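Local coordinates for DUF3201 domain-containing protein (Pyrococcus furiosus, PDB 1YB3) that is of unknown function but belongs to the DUF3201 family and packs helices against a mainly antiparallel sheet, at residues A[61-67]-A[78-84]; A[20-24]-A[152-156]. All coordinates share one frame; numbering follows the deposited sequence.

Contact 1 (A[61-67]-A[78-84]); sequences MKYPHPA and ATPQGFY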
loop_
_atom_site.group_PDB
_atom_site.type_symbol
_atom_site.label_atom_id
_atom_site.label_comp_id
_atom_site.label_asym_id
_atom_site.label_seq_id
_atom_site.Cartn_x
_atom_site.Cartn_y
_atom_site.Cartn_z
HETATM N N MSE A 61 11.401 -8.173 -7.139
HETATM C CA MSE A 61 12.487 -7.205 -7.118
HETATM C C MSE A 61 13.586 -7.738 -6.216
HETATM O O MSE A 61 13.468 -7.695 -4.999
HETATM C CB MSE A 61 11.999 -5.850 -6.587
HETATM C CG MSE A 61 10.856 -5.281 -7.360
HETATM SE SE MSE A 61 10.204 -3.554 -6.617
HETATM C CE MSE A 61 9.137 -4.282 -5.119
ATOM N N LYS A 62 14.669 -8.248 -6.810
ATOM C CA LYS A 62 15.807 -8.696 -5.996
ATOM C C LYS A 62 16.633 -7.498 -5.484
ATOM O O LYS A 62 17.479 -7.632 -4.586
ATOM C CB LYS A 62 16.696 -9.667 -6.790
ATOM C CG LYS A 62 15.938 -10.754 -7.537
ATOM C CD LYS A 62 15.662 -11.982 -6.676
ATOM C CE LYS A 62 15.248 -13.156 -7.549
ATOM N NZ LYS A 62 15.494 -14.479 -6.892
ATOM N N TYR A 63 16.392 -6.331 -6.073
ATOM C CA TYR A 63 16.956 -5.078 -5.609
ATOM C C TYR A 63 16.110 -4.453 -4.459
ATOM O O TYR A 63 14.942 -4.780 -4.329
ATOM C CB TYR A 63 17.022 -4.114 -6.772
ATOM C CG TYR A 63 15.710 -3.872 -7.498
ATOM C CD1 TYR A 63 14.887 -2.781 -7.151
ATOM C CD2 TYR A 63 15.314 -4.688 -8.565
ATOM C CE1 TYR A 63 13.708 -2.536 -7.836
ATOM C CE2 TYR A 63 14.119 -4.453 -9.255
ATOM C CZ TYR A 63 13.324 -3.370 -8.879
ATOM O OH TYR A 63 12.151 -3.133 -9.566
ATOM N N PRO A 64 16.727 -3.588 -3.635
ATOM C CA PRO A 64 15.985 -2.982 -2.525
ATOM C C PRO A 64 15.132 -1.832 -3.029
ATOM O O PRO A 64 15.423 -1.216 -4.050
ATOM C CB PRO A 64 17.080 -2.420 -1.644
ATOM C CG PRO A 64 18.166 -2.033 -2.623
ATOM C CD PRO A 64 18.131 -3.149 -3.636
ATOM N N HIS A 65 14.064 -1.538 -2.305
ATOM C CA HIS A 65 13.362 -0.299 -2.532
ATOM C C HIS A 65 13.098 0.319 -1.156
ATOM O O HIS A 65 13.071 -0.431 -0.164
ATOM C CB HIS A 65 12.065 -0.545 -3.305
ATOM C CG HIS A 65 10.962 -1.135 -2.491
ATOM N ND1 HIS A 65 10.704 -2.488 -2.455
ATOM C CD2 HIS A 65 10.029 -0.552 -1.694
ATOM C CE1 HIS A 65 9.670 -2.718 -1.664
ATOM N NE2 HIS A 65 9.238 -1.558 -1.195
ATOM N N PRO A 66 12.931 1.666 -1.096
ATOM C CA PRO A 66 12.767 2.338 0.214
ATOM C C PRO A 66 11.332 2.263 0.761
ATOM O O PRO A 66 10.372 2.328 -0.002
ATOM C CB PRO A 66 13.179 3.784 -0.078
ATOM C CG PRO A 66 12.756 3.998 -1.541
ATOM C CD PRO A 66 12.927 2.628 -2.222
ATOM N N ALA A 67 11.204 2.097 2.077
ATOM C CA ALA A 67 9.878 2.129 2.715
ATOM C C ALA A 67 10.049 2.520 4.167
ATOM O O ALA A 67 11.094 2.273 4.762
ATOM C CB ALA A 67 9.164 0.768 2.586
ATOM N N ALA A 78 8.345 3.519 -2.089
ATOM C CA ALA A 78 8.337 3.765 -3.531
ATOM C C ALA A 78 9.052 2.619 -4.192
ATOM O O ALA A 78 9.974 2.018 -3.600
ATOM C CB ALA A 78 9.025 5.079 -3.872
ATOM N N THR A 79 8.594 2.299 -5.394
ATOM C CA THR A 79 9.259 1.324 -6.273
ATOM C C THR A 79 9.431 2.058 -7.609
ATOM O O THR A 79 9.022 3.206 -7.755
ATOM C CB THR A 79 8.352 0.114 -6.533
ATOM O OG1 THR A 79 7.239 0.552 -7.307
ATOM C CG2 THR A 79 7.852 -0.553 -5.204
ATOM N N PRO A 80 10.039 1.403 -8.617
ATOM C CA PRO A 80 10.119 2.093 -9.915
ATOM C C PRO A 80 8.760 2.515 -10.514
ATOM O O PRO A 80 8.715 3.340 -11.438
ATOM C CB PRO A 80 10.822 1.061 -10.808
ATOM C CG PRO A 80 11.659 0.247 -9.839
ATOM C CD PRO A 80 10.740 0.102 -8.641
ATOM N N GLN A 81 7.671 1.956 -9.986
ATOM C CA GLN A 81 6.303 2.353 -10.411
ATOM C C GLN A 81 5.835 3.666 -9.786
ATOM O O GLN A 81 4.958 4.364 -10.341
ATOM C CB GLN A 81 5.290 1.269 -10.071
ATOM C CG GLN A 81 5.280 0.076 -11.012
ATOM C CD GLN A 81 4.194 -0.942 -10.656
ATOM O OE1 GLN A 81 3.889 -1.162 -9.485
ATOM N NE2 GLN A 81 3.616 -1.557 -11.671
ATOM N N GLY A 82 6.411 3.997 -8.635
ATOM C CA GLY A 82 6.004 5.194 -7.882
ATOM C C GLY A 82 5.728 4.914 -6.415
ATOM O O GLY A 82 6.154 3.891 -5.873
ATOM N N PHE A 83 5.015 5.849 -5.772
ATOM C CA PHE A 83 4.671 5.730 -4.363
ATOM C C PHE A 83 3.597 4.652 -4.120
ATOM O O PHE A 83 2.737 4.383 -4.981
ATOM C CB PHE A 83 4.038 7.020 -3.848
ATOM C CG PHE A 83 4.937 8.219 -3.825
ATOM C CD1 PHE A 83 5.995 8.321 -2.903
ATOM C CD2 PHE A 83 4.669 9.301 -4.661
ATOM C CE1 PHE A 83 6.791 9.466 -2.855
ATOM C CE2 PHE A 83 5.457 10.460 -4.616
ATOM C CZ PHE A 83 6.521 10.543 -3.717
ATOM N N TYR A 84 3.610 4.093 -2.919
ATOM C CA TYR A 84 2.498 3.277 -2.441
ATOM C C TYR A 84 2.377 3.437 -0.927
ATOM O O TYR A 84 3.316 3.877 -0.253
ATOM C CB TYR A 84 2.700 1.806 -2.800
ATOM C CG TYR A 84 3.826 1.174 -2.013
ATOM C CD1 TYR A 84 3.574 0.563 -0.796
ATOM C CD2 TYR A 84 5.153 1.251 -2.460
ATOM C CE1 TYR A 84 4.621 0.008 -0.022
ATOM C CE2 TYR A 84 6.198 0.694 -1.701
ATOM C CZ TYR A 84 5.922 0.079 -0.503
ATOM O OH TYR A 84 6.946 -0.460 0.254
#

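Contact 2 (A[20-24]-A[152-156]); sequences RIWGD and GFDKE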
loop_
_atom_site.group_PDB
_atom_site.type_symbol
_atom_site.label_atom_id
_atom_site.label_comp_id
_atom_site.label_asym_id
_atom_site.label_seq_id
_atom_site.Cartn_x
_atom_site.Cartn_y
_atom_site.Cartn_z
ATOM N N ARG A 20 15.243 9.901 -7.920
ATOM C CA ARG A 20 13.841 10.285 -7.666
ATOM C C ARG A 20 13.159 9.343 -6.680
ATOM O O ARG A 20 12.516 9.805 -5.735
ATOM C CB ARG A 20 13.049 10.368 -8.984
ATOM C CG ARG A 20 11.560 10.708 -8.807
ATOM C CD ARG A 20 10.857 11.035 -10.132
ATOM N NE ARG A 20 10.656 9.863 -10.986
ATOM C CZ ARG A 20 9.755 9.784 -11.971
ATOM N NH1 ARG A 20 8.935 10.801 -12.222
ATOM N NH2 ARG A 20 9.661 8.676 -12.701
ATOM N N ILE A 21 13.301 8.034 -6.885
ATOM C CA ILE A 21 12.705 7.023 -5.986
ATOM C C ILE A 21 13.184 7.226 -4.540
ATOM O O ILE A 21 12.371 7.376 -3.603
ATOM C CB ILE A 21 13.009 5.565 -6.478
ATOM C CG1 ILE A 21 12.278 5.252 -7.787
ATOM C CG2 ILE A 21 12.713 4.504 -5.384
ATOM C CD1 ILE A 21 12.812 3.998 -8.491
ATOM N N TRP A 22 14.506 7.257 -4.347
ATOM C CA TRP A 22 15.033 7.391 -3.001
ATOM C C TRP A 22 14.850 8.797 -2.414
ATOM O O TRP A 22 14.419 8.925 -1.262
ATOM C CB TRP A 22 16.489 6.877 -2.903
ATOM C CG TRP A 22 16.544 5.403 -2.619
ATOM C CD1 TRP A 22 16.648 4.812 -1.390
ATOM C CD2 TRP A 22 16.483 4.332 -3.570
ATOM N NE1 TRP A 22 16.649 3.456 -1.518
ATOM C CE2 TRP A 22 16.551 3.126 -2.840
ATOM C CE3 TRP A 22 16.375 4.272 -4.961
ATOM C CZ2 TRP A 22 16.527 1.865 -3.458
ATOM C CZ3 TRP A 22 16.345 3.017 -5.580
ATOM C CH2 TRP A 22 16.420 1.832 -4.823
ATOM N N GLY A 23 15.115 9.842 -3.209
ATOM C CA GLY A 23 14.963 11.237 -2.763
ATOM C C GLY A 23 13.528 11.540 -2.347
ATOM O O GLY A 23 13.294 12.161 -1.308
ATOM N N ASP A 24 12.576 11.058 -3.138
ATOM C CA ASP A 24 11.159 11.278 -2.841
ATOM C C ASP A 24 10.726 10.627 -1.521
ATOM O O ASP A 24 9.887 11.203 -0.807
ATOM C CB ASP A 24 10.260 10.777 -3.980
ATOM C CG ASP A 24 10.225 11.726 -5.184
ATOM O OD1 ASP A 24 10.995 12.716 -5.223
ATOM O OD2 ASP A 24 9.412 11.465 -6.098
ATOM N N GLY A 152 1.696 6.212 -8.547
ATOM C CA GLY A 152 2.727 6.865 -9.387
ATOM C C GLY A 152 3.537 7.879 -8.571
ATOM O O GLY A 152 3.572 7.806 -7.341
ATOM N N PHE A 153 4.172 8.848 -9.239
ATOM C CA PHE A 153 5.047 9.784 -8.524
ATOM C C PHE A 153 4.359 11.103 -8.190
ATOM O O PHE A 153 4.921 12.199 -8.380
ATOM C CB PHE A 153 6.374 9.993 -9.287
ATOM C CG PHE A 153 7.281 8.782 -9.253
ATOM C CD1 PHE A 153 8.074 8.521 -8.134
ATOM C CD2 PHE A 153 7.309 7.892 -10.318
ATOM C CE1 PHE A 153 8.906 7.389 -8.083
ATOM C CE2 PHE A 153 8.145 6.740 -10.275
ATOM C CZ PHE A 153 8.937 6.507 -9.155
ATOM N N ASP A 154 3.131 10.977 -7.696
ATOM C CA ASP A 154 2.287 12.145 -7.399
ATOM C C ASP A 154 2.295 12.398 -5.896
ATOM O O ASP A 154 1.572 11.742 -5.127
ATOM C CB ASP A 154 0.875 11.916 -7.942
ATOM C CG ASP A 154 0.001 13.166 -7.876
ATOM O OD1 ASP A 154 0.195 13.990 -6.961
ATOM O OD2 ASP A 154 -0.880 13.310 -8.755
ATOM N N LYS A 155 3.107 13.365 -5.483
ATOM C CA LYS A 155 3.263 13.730 -4.061
ATOM C C LYS A 155 1.961 14.227 -3.431
ATOM O O LYS A 155 1.593 13.819 -2.331
ATOM C CB LYS A 155 4.370 14.794 -3.910
ATOM C CG LYS A 155 5.710 14.397 -4.534
ATOM C CD LYS A 155 6.744 15.544 -4.435
ATOM C CE LYS A 155 8.071 15.127 -5.068
ATOM N NZ LYS A 155 9.160 16.116 -4.809
ATOM N N GLU A 156 1.229 15.069 -4.151
ATOM C CA GLU A 156 -0.066 15.553 -3.650
ATOM C C GLU A 156 -1.001 14.394 -3.353
ATOM O O GLU A 156 -1.705 14.404 -2.341
ATOM C CB GLU A 156 -0.717 16.500 -4.677
ATOM C CG GLU A 156 -1.998 17.236 -4.173
ATOM C CD GLU A 156 -3.331 16.443 -4.400
ATOM O OE1 GLU A 156 -3.312 15.408 -5.103
ATOM O OE2 GLU A 156 -4.409 16.867 -3.877
#

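Contact 1 (A[61-67]-A[78-84])
Pro66 and Ala78 pair across the antiparallel hairpin of strands 65-71 and 74-79, with CA atoms 6.0 Å apart. Ala78 N donates to Pro66 O (3.1 Å). Proline has no N-H to give back, so one backbone bond joins this pair. A type I turn from Thr79 to Gly82 then leads into strand 82-90. Within this turn Thr79 OG1 accepts from Gln81 N, an ST turn.

His65 is the central side chain. With chi1 at 76°, CG sits between the backbone N and the carbonyl carbon, which brings the ring beside Ala78 O. Thr79 CG2 lies over one ring face, 4.2 Å from the centroid, as a CH-pi contact. At the ring edge, in plane, His65 NE2 shares a hydrogen bond with Tyr84 OH (2.9 Å). Tyr84 OH also touches Ala67 CB. Selenomethionine Met61 rests its CE on Thr79 CG2 (3.9 Å), and Tyr63 OH meets Pro80 CG at 3.4 Å. A leucine in place of His65 would probably cost Tyr84 OH its imidazole partner and Thr79 CG2 its flat aromatic face. Ala78 O faces Pro66 CD, where another residue would offer an N-H, and is buried without a hydrogen-bond partner in the model. The polar links across the contact are one backbone bond and the imidazole-phenol pair.

Contact 2 (A[20-24]-A[152-156])
Arg20 lays its guanidinium flat on one face of the Phe153 ring. The planes are 17° apart and the centres 3.9 Å. This is a cation-pi stack, offset so that Phe153 CD2 sits under the middle of the guanidinium, while Arg20 NE stands above the middle of the ring. Arg20 NH2 comes closest, 3.4 Å from Phe153 CD2. The Arg20 chain starts out extended and bends at chi3 (72°), which turns the guanidinium down onto the ring. The contact buries Arg20 NE, which has no hydrogen-bond partner in the model.

Ile21 meets the same ring at its edge, with CG1 3.8 Å from Phe153 CZ. Phe153 lies in the short loop that links strand 144-150 to helix 155-171, and its ring packs against helix 11-35. Asp154 follows as the N-cap of helix 155-171; its OD1 accepts from the backbone N of Glu157.

Asp24 stands on the same helix, one turn after Arg20. Its carboxylate plane is at 66° to the Phe153 ring, and Asp24 OD2 comes 3.8 Å from Phe153 CD1. The extended Lys155 side chain crosses Asp24 at about a right angle. Lys155 NZ lies 3.9 Å from Asp24 OD1, a long salt bridge. Lys155 NZ has its stronger salt bridge with Glu27, further along helix 11-35.

Overall arrangement
The chain opens with helix 11-35, which carries 20-24. It then runs through strand 40-47 and the small hairpin 51-54/57-60 to 61-67. Contact 1 closes a short loop of ten residues, at the open end of hairpin 65-71/74-79. The chain continues through strand 82-90, two more helices and the remaining strands before 152-156 returns to 20-24. Contact 2 thus closes a loop of 127 residues that encloses contact 1. The two contacts touch: Phe83 N probably bonds to Gly152 O, just past the end of strand 144-150. Contact 1 ties neighbouring strands and the approach to 65-71 together. Contact 2 ties helix 11-35 to the start of helix 155-171. Packing of Phe153 on Gly82 joins the two.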